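Local structure of glutamyl endopeptidase (Staphylococcus epidermidis, 6PYM) at residues 49-54 with 167-172; 38-43 with 106-111. The protein cleaves peptide bonds as a secreted serine endopeptidase, preferentially after glutamate or aspartate. The protein carries 1 engineered substitution. All coordinates share one frame; numbering follows the deposited sequence.

In the fold
Both contacts touch the six-stranded antiparallel barrel formed by the first half of the chain, and their centres lie about 17 Å apart. Contact 1 is mostly buried and near the middle of the molecule: the short helix 50-53 meets the loop before strand 172-174, which belongs to the other sheet, so His51 and position 169, predicted charge-relay members from the two halves, are brought together. Contact 2 is partly buried and away from the active site, with strand 34-42 of the barrel covered by helix 108-111. Contact 1 has no hydrogen bond between its segments, whereas contact 2 joins an apolar pair to a backbone bond and a water between Glu43 and, weakly, Gly109. Pro172 packs on Gly38 and Val39, linking the two.

Contact 1: residues 49-54 with 167-172; sequences NKHVVN and GNAGSP. Engineered in segment 167-172: Ala169 (natural residue Ser).
The methyl group of Ala169, engineered in place of serine, is approached by three side chains of segment 49-54. The His51 ring meets it obliquely, with NE2 3.4 Å from Ala169 CB. Its CG lies between the backbone N and the carbonyl carbon (chi1 83°), and the ring tip leans to the loop although the side chain sets out across the loop rather than at it. Val52 CG2 touches Ala169 CB at 3.6 Å and also lies under one face of the imidazole, offset toward its rim. Asn49 completes the group: OD1 is 3.2 Å from Ala169 CB and 3.0 Å from Gly170 N, but the angle at that amide is too poor for a hydrogen bond, while ND2, the donor of the same side chain, is hydrogen-bonded to His184 O. Behind the methyl, the type II turn from Asn168 to Ser171 is closed by Ser171 N on Asn168 O; Ser171 OG adds a second bond to that oxygen (2.6 Å), on a lone pair, and receives Asn168 ND2 nearly straight (174°). His51 ND1 is hydrogen-bonded to Asp93 OD2. Both are predicted charge-relay members with position 169, so the histidine–aspartate pair is in place while the methyl offers no nucleophilic hydroxyl.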
loop_
_atom_site.group_PDB
_atom_site.type_symbol
_atom_site.label_atom_id
_atom_site.label_comp_id
_atom_site.label_asym_id
_atom_site.label_seq_id
_atom_site.Cartn_x
_atom_site.Cartn_y
_atom_site.Cartn_z
ATOM N N ASN A 49 -0.887 5.384 -4.024
ATOM C CA ASN A 49 -0.377 6.041 -5.222
ATOM C C ASN A 49 -1.072 7.379 -5.467
ATOM O O ASN A 49 -2.242 7.568 -5.123
ATOM C CB ASN A 49 -0.623 5.205 -6.481
ATOM C CG ASN A 49 0.063 3.854 -6.481
ATOM O OD1 ASN A 49 -0.430 2.934 -7.129
ATOM N ND2 ASN A 49 1.206 3.730 -5.809
ATOM N N LYS A 50 -0.354 8.283 -6.144
ATOM C CA LYS A 50 -0.995 9.473 -6.703
ATOM C C LYS A 50 -2.151 9.101 -7.612
ATOM O O LYS A 50 -3.222 9.714 -7.549
ATOM C CB LYS A 50 0.008 10.320 -7.489
ATOM C CG LYS A 50 1.049 10.994 -6.622
ATOM C CD LYS A 50 2.077 11.716 -7.464
ATOM C CE LYS A 50 3.066 12.456 -6.588
ATOM N NZ LYS A 50 4.200 13.025 -7.360
ATOM N N HIS A 51 -1.954 8.114 -8.483
ATOM C CA HIS A 51 -3.001 7.845 -9.461
ATOM C C HIS A 51 -4.248 7.263 -8.810
ATOM O O HIS A 51 -5.338 7.349 -9.388
ATOM C CB HIS A 51 -2.489 7.018 -10.651
ATOM C CG HIS A 51 -2.449 5.537 -10.423
ATOM N ND1 HIS A 51 -1.301 4.867 -10.053
ATOM C CD2 HIS A 51 -3.403 4.588 -10.589
ATOM C CE1 HIS A 51 -1.558 3.573 -9.980
ATOM N NE2 HIS A 51 -2.826 3.376 -10.295
ATOM N N VAL A 52 -4.115 6.687 -7.615
ATOM C CA VAL A 52 -5.281 6.248 -6.855
ATOM C C VAL A 52 -6.021 7.448 -6.272
ATOM O O VAL A 52 -7.220 7.632 -6.519
ATOM C CB VAL A 52 -4.873 5.240 -5.767
ATOM C CG1 VAL A 52 -6.040 4.958 -4.818
ATOM C CG2 VAL A 52 -4.399 3.939 -6.396
ATOM N N VAL A 53 -5.320 8.291 -5.509
ATOM C CA VAL A 53 -5.997 9.434 -4.899
ATOM C C VAL A 53 -6.502 10.423 -5.945
ATOM O O VAL A 53 -7.499 11.112 -5.706
ATOM C CB VAL A 53 -5.147 10.126 -3.816
ATOM C CG1 VAL A 53 -4.863 9.178 -2.663
ATOM C CG2 VAL A 53 -3.866 10.678 -4.396
ATOM N N ASN A 54 -5.826 10.519 -7.102
ATOM C CA ASN A 54 -6.294 11.386 -8.186
ATOM C C ASN A 54 -7.701 11.014 -8.640
ATOM O O ASN A 54 -8.417 11.859 -9.199
ATOM C CB ASN A 54 -5.347 11.323 -9.398
ATOM C CG ASN A 54 -3.989 12.005 -9.161
ATOM O OD1 ASN A 54 -3.811 12.775 -8.215
ATOM N ND2 ASN A 54 -3.024 11.715 -10.040
ATOM N N GLY A 167 -5.967 -2.845 -9.221
ATOM C CA GLY A 167 -6.454 -2.898 -7.855
ATOM C C GLY A 167 -5.325 -2.993 -6.849
ATOM O O GLY A 167 -5.444 -2.474 -5.730
ATOM N N ASN A 168 -4.212 -3.607 -7.249
ATOM C CA ASN A 168 -3.023 -3.656 -6.412
ATOM C C ASN A 168 -2.364 -2.294 -6.238
ATOM O O ASN A 168 -1.551 -2.162 -5.325
ATOM C CB ASN A 168 -1.980 -4.619 -6.991
ATOM C CG ASN A 168 -2.081 -6.038 -6.441
ATOM O OD1 ASN A 168 -2.255 -6.987 -7.208
ATOM N ND2 ASN A 168 -1.919 -6.200 -5.126
ATOM N N ALA A 169 -2.633 -1.307 -7.101
ATOM C CA ALA A 169 -2.051 0.031 -6.972
ATOM C C ALA A 169 -2.064 0.497 -5.525
ATOM O O ALA A 169 -3.121 0.536 -4.888
ATOM C CB ALA A 169 -2.854 1.014 -7.828
ATOM N N GLY A 170 -0.887 0.854 -5.005
ATOM C CA GLY A 170 -0.746 1.312 -3.638
ATOM C C GLY A 170 -0.354 0.240 -2.642
ATOM O O GLY A 170 -0.132 0.559 -1.466
ATOM N N SER A 171 -0.241 -1.010 -3.077
ATOM C CA SER A 171 0.023 -2.100 -2.148
ATOM C C SER A 171 1.418 -1.971 -1.556
ATOM O O SER A 171 2.381 -1.681 -2.278
ATOM C CB SER A 171 -0.017 -3.446 -2.867
ATOM O OG SER A 171 -1.309 -3.828 -3.296
ATOM N N PRO A 172 1.582 -2.261 -0.268
ATOM C CA PRO A 172 2.932 -2.304 0.291
ATOM C C PRO A 172 3.742 -3.458 -0.280
ATOM O O PRO A 172 3.231 -4.561 -0.514
ATOM C CB PRO A 172 2.690 -2.495 1.791
ATOM C CG PRO A 172 1.343 -3.129 1.872
ATOM C CD PRO A 172 0.550 -2.521 0.752
#

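Contact 2: residues 38-43 with 106-111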
loop_
_atom_site.group_PDB
_atom_site.type_symbol
_atom_site.label_atom_id
_atom_site.label_comp_id
_atom_site.label_asym_id
_atom_site.label_seq_id
_atom_site.Cartn_x
_atom_site.Cartn_y
_atom_site.Cartn_z
ATOM N N GLY A 38 -3.495 0.219 -0.119
ATOM C CA GLY A 38 -2.627 1.134 0.587
ATOM C C GLY A 38 -2.137 0.492 1.859
ATOM O O GLY A 38 -2.423 -0.676 2.130
ATOM N N VAL A 39 -1.427 1.273 2.673
ATOM C CA VAL A 39 -0.876 0.733 3.915
ATOM C C VAL A 39 -0.892 1.809 4.993
ATOM O O VAL A 39 -0.437 2.938 4.769
ATOM C CB VAL A 39 0.525 0.116 3.694
ATOM C CG1 VAL A 39 1.529 1.140 3.152
ATOM C CG2 VAL A 39 1.037 -0.543 4.969
ATOM N N VAL A 40 -1.418 1.458 6.167
ATOM C CA VAL A 40 -1.413 2.379 7.299
ATOM C C VAL A 40 0.006 2.538 7.818
ATOM O O VAL A 40 0.682 1.543 8.102
ATOM C CB VAL A 40 -2.323 1.861 8.424
ATOM C CG1 VAL A 40 -2.254 2.798 9.631
ATOM C CG2 VAL A 40 -3.754 1.703 7.935
ATOM N N VAL A 41 0.452 3.789 7.985
ATOM C CA VAL A 41 1.824 4.073 8.414
ATOM C C VAL A 41 1.924 5.080 9.555
ATOM O O VAL A 41 3.023 5.321 10.063
ATOM C CB VAL A 41 2.730 4.517 7.247
ATOM C CG1 VAL A 41 2.816 3.451 6.176
ATOM C CG2 VAL A 41 2.252 5.834 6.652
ATOM N N GLY A 42 0.809 5.683 9.956
ATOM C CA GLY A 42 0.827 6.649 11.038
ATOM C C GLY A 42 -0.553 6.785 11.643
ATOM O O GLY A 42 -1.524 6.184 11.176
ATOM N N GLU A 43 -0.622 7.615 12.688
ATOM C CA GLU A 43 -1.846 7.762 13.471
ATOM C C GLU A 43 -3.068 8.017 12.598
ATOM O O GLU A 43 -4.152 7.483 12.861
ATOM C CB GLU A 43 -1.667 8.899 14.477
ATOM C CG GLU A 43 -2.869 9.092 15.382
ATOM C CD GLU A 43 -2.875 8.135 16.556
ATOM O OE1 GLU A 43 -2.041 7.204 16.584
ATOM O OE2 GLU A 43 -3.716 8.317 17.459
ATOM N N GLN A 106 -12.057 6.897 16.815
ATOM C CA GLN A 106 -10.808 6.147 16.790
ATOM C C GLN A 106 -9.997 6.560 15.572
ATOM O O GLN A 106 -10.550 6.813 14.500
ATOM C CB GLN A 106 -11.082 4.647 16.703
ATOM C CG GLN A 106 -11.928 4.089 17.825
ATOM C CD GLN A 106 -12.355 2.663 17.550
ATOM O OE1 GLN A 106 -12.929 2.365 16.502
ATOM N NE2 GLN A 106 -12.068 1.769 18.486
ATOM N N HIS A 107 -8.686 6.632 15.743
ATOM C CA HIS A 107 -7.792 6.955 14.642
ATOM C C HIS A 107 -7.307 5.670 13.987
ATOM O O HIS A 107 -7.203 4.626 14.631
ATOM C CB HIS A 107 -6.619 7.778 15.158
ATOM C CG HIS A 107 -7.041 9.054 15.815
ATOM N ND1 HIS A 107 -7.096 10.255 15.142
ATOM C CD2 HIS A 107 -7.461 9.311 17.078
ATOM C CE1 HIS A 107 -7.514 11.202 15.967
ATOM N NE2 HIS A 107 -7.743 10.653 17.146
ATOM N N ILE A 108 -7.012 5.749 12.688
ATOM C CA ILE A 108 -6.694 4.533 11.943
ATOM C C ILE A 108 -5.466 3.838 12.520
ATOM O O ILE A 108 -5.419 2.606 12.603
ATOM C CB ILE A 108 -6.579 4.819 10.433
ATOM C CG1 ILE A 108 -6.557 3.512 9.641
ATOM C CG2 ILE A 108 -5.363 5.686 10.108
ATOM C CD1 ILE A 108 -6.781 3.712 8.163
ATOM N N GLY A 109 -4.473 4.609 12.962
ATOM C CA GLY A 109 -3.275 4.036 13.537
ATOM C C GLY A 109 -3.404 3.580 14.967
ATOM O O GLY A 109 -2.421 3.125 15.557
ATOM N N GLN A 110 -4.599 3.707 15.541
ATOM C CA GLN A 110 -4.951 3.088 16.809
ATOM C C GLN A 110 -5.653 1.757 16.623
ATOM O O GLN A 110 -5.503 0.869 17.469
ATOM C CB GLN A 110 -5.885 4.011 17.605
ATOM C CG GLN A 110 -5.250 5.316 18.069
ATOM C CD GLN A 110 -6.241 6.254 18.748
ATOM O OE1 GLN A 110 -7.441 6.241 18.456
ATOM N NE2 GLN A 110 -5.737 7.074 19.664
ATOM N N VAL A 111 -6.412 1.590 15.536
ATOM C CA VAL A 111 -7.165 0.358 15.337
ATOM C C VAL A 111 -6.317 -0.738 14.714
ATOM O O VAL A 111 -6.633 -1.923 14.879
ATOM C CB VAL A 111 -8.471 0.595 14.554
ATOM C CG1 VAL A 111 -9.296 1.694 15.213
ATOM C CG2 VAL A 111 -8.207 0.909 13.082
HETATM O O HOH W 1 -1.960 5.140 18.338
#
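Val40 and Ile108 meet tip to tip, CG2 of the valine lying 3.6 Å from CD1 of the isoleucine. With Ile108 CG1 anti to its backbone N (chi1 -167°), the extended chain carries the methyl to the strand, and Ile46 and Pro67 of neighbouring barrel strands touch both side chains. Past Val40 CG1 the backbone of Gly109 comes close, its CA 4.2 Å away. Val41 points its side chain away from the helix, onto Ile210 and Ile213 near the C-terminus, and with Gly42 forms a classic beta bulge facing Glu45. The carbonyl O of Gly42 rests on Gly109 CA at 3.6 Å; a CB on Gly109 would clash with this oxygen and with Glu43 CA, and its absence lets the chains come this near. At Glu43 the contact turns polar. Its carbonyl O accepts Gly109 N at 2.9 Å, with the donor well above the carbonyl plane. The Glu43 side chain bends at chi2 (82°) and folds back over the helix start: OE2 lies 3.7 Å from His107 CB and 3.4 Å from Gln110 CG, the carboxylate standing almost perpendicular to the Gln110 amide (80°). Glu43 OE1 accepts from a water at 2.7 Å that also reaches Gly109 O weakly. Gln110 OE1 meanwhile accepts the N-H of His107, the N-cap residue, in a nearly linear bond, the donor above the plane of the Gln110 amide, and sits at the edge of the imidazole in the ring plane, while His107 ND1 is bonded to Asn44 OD1. In this trypsin-like fold of the PA clan, the contact packs a single helical turn from the connection after strand 95-99 against the bulged end of strand 34-42, on the N-terminal beta barrel.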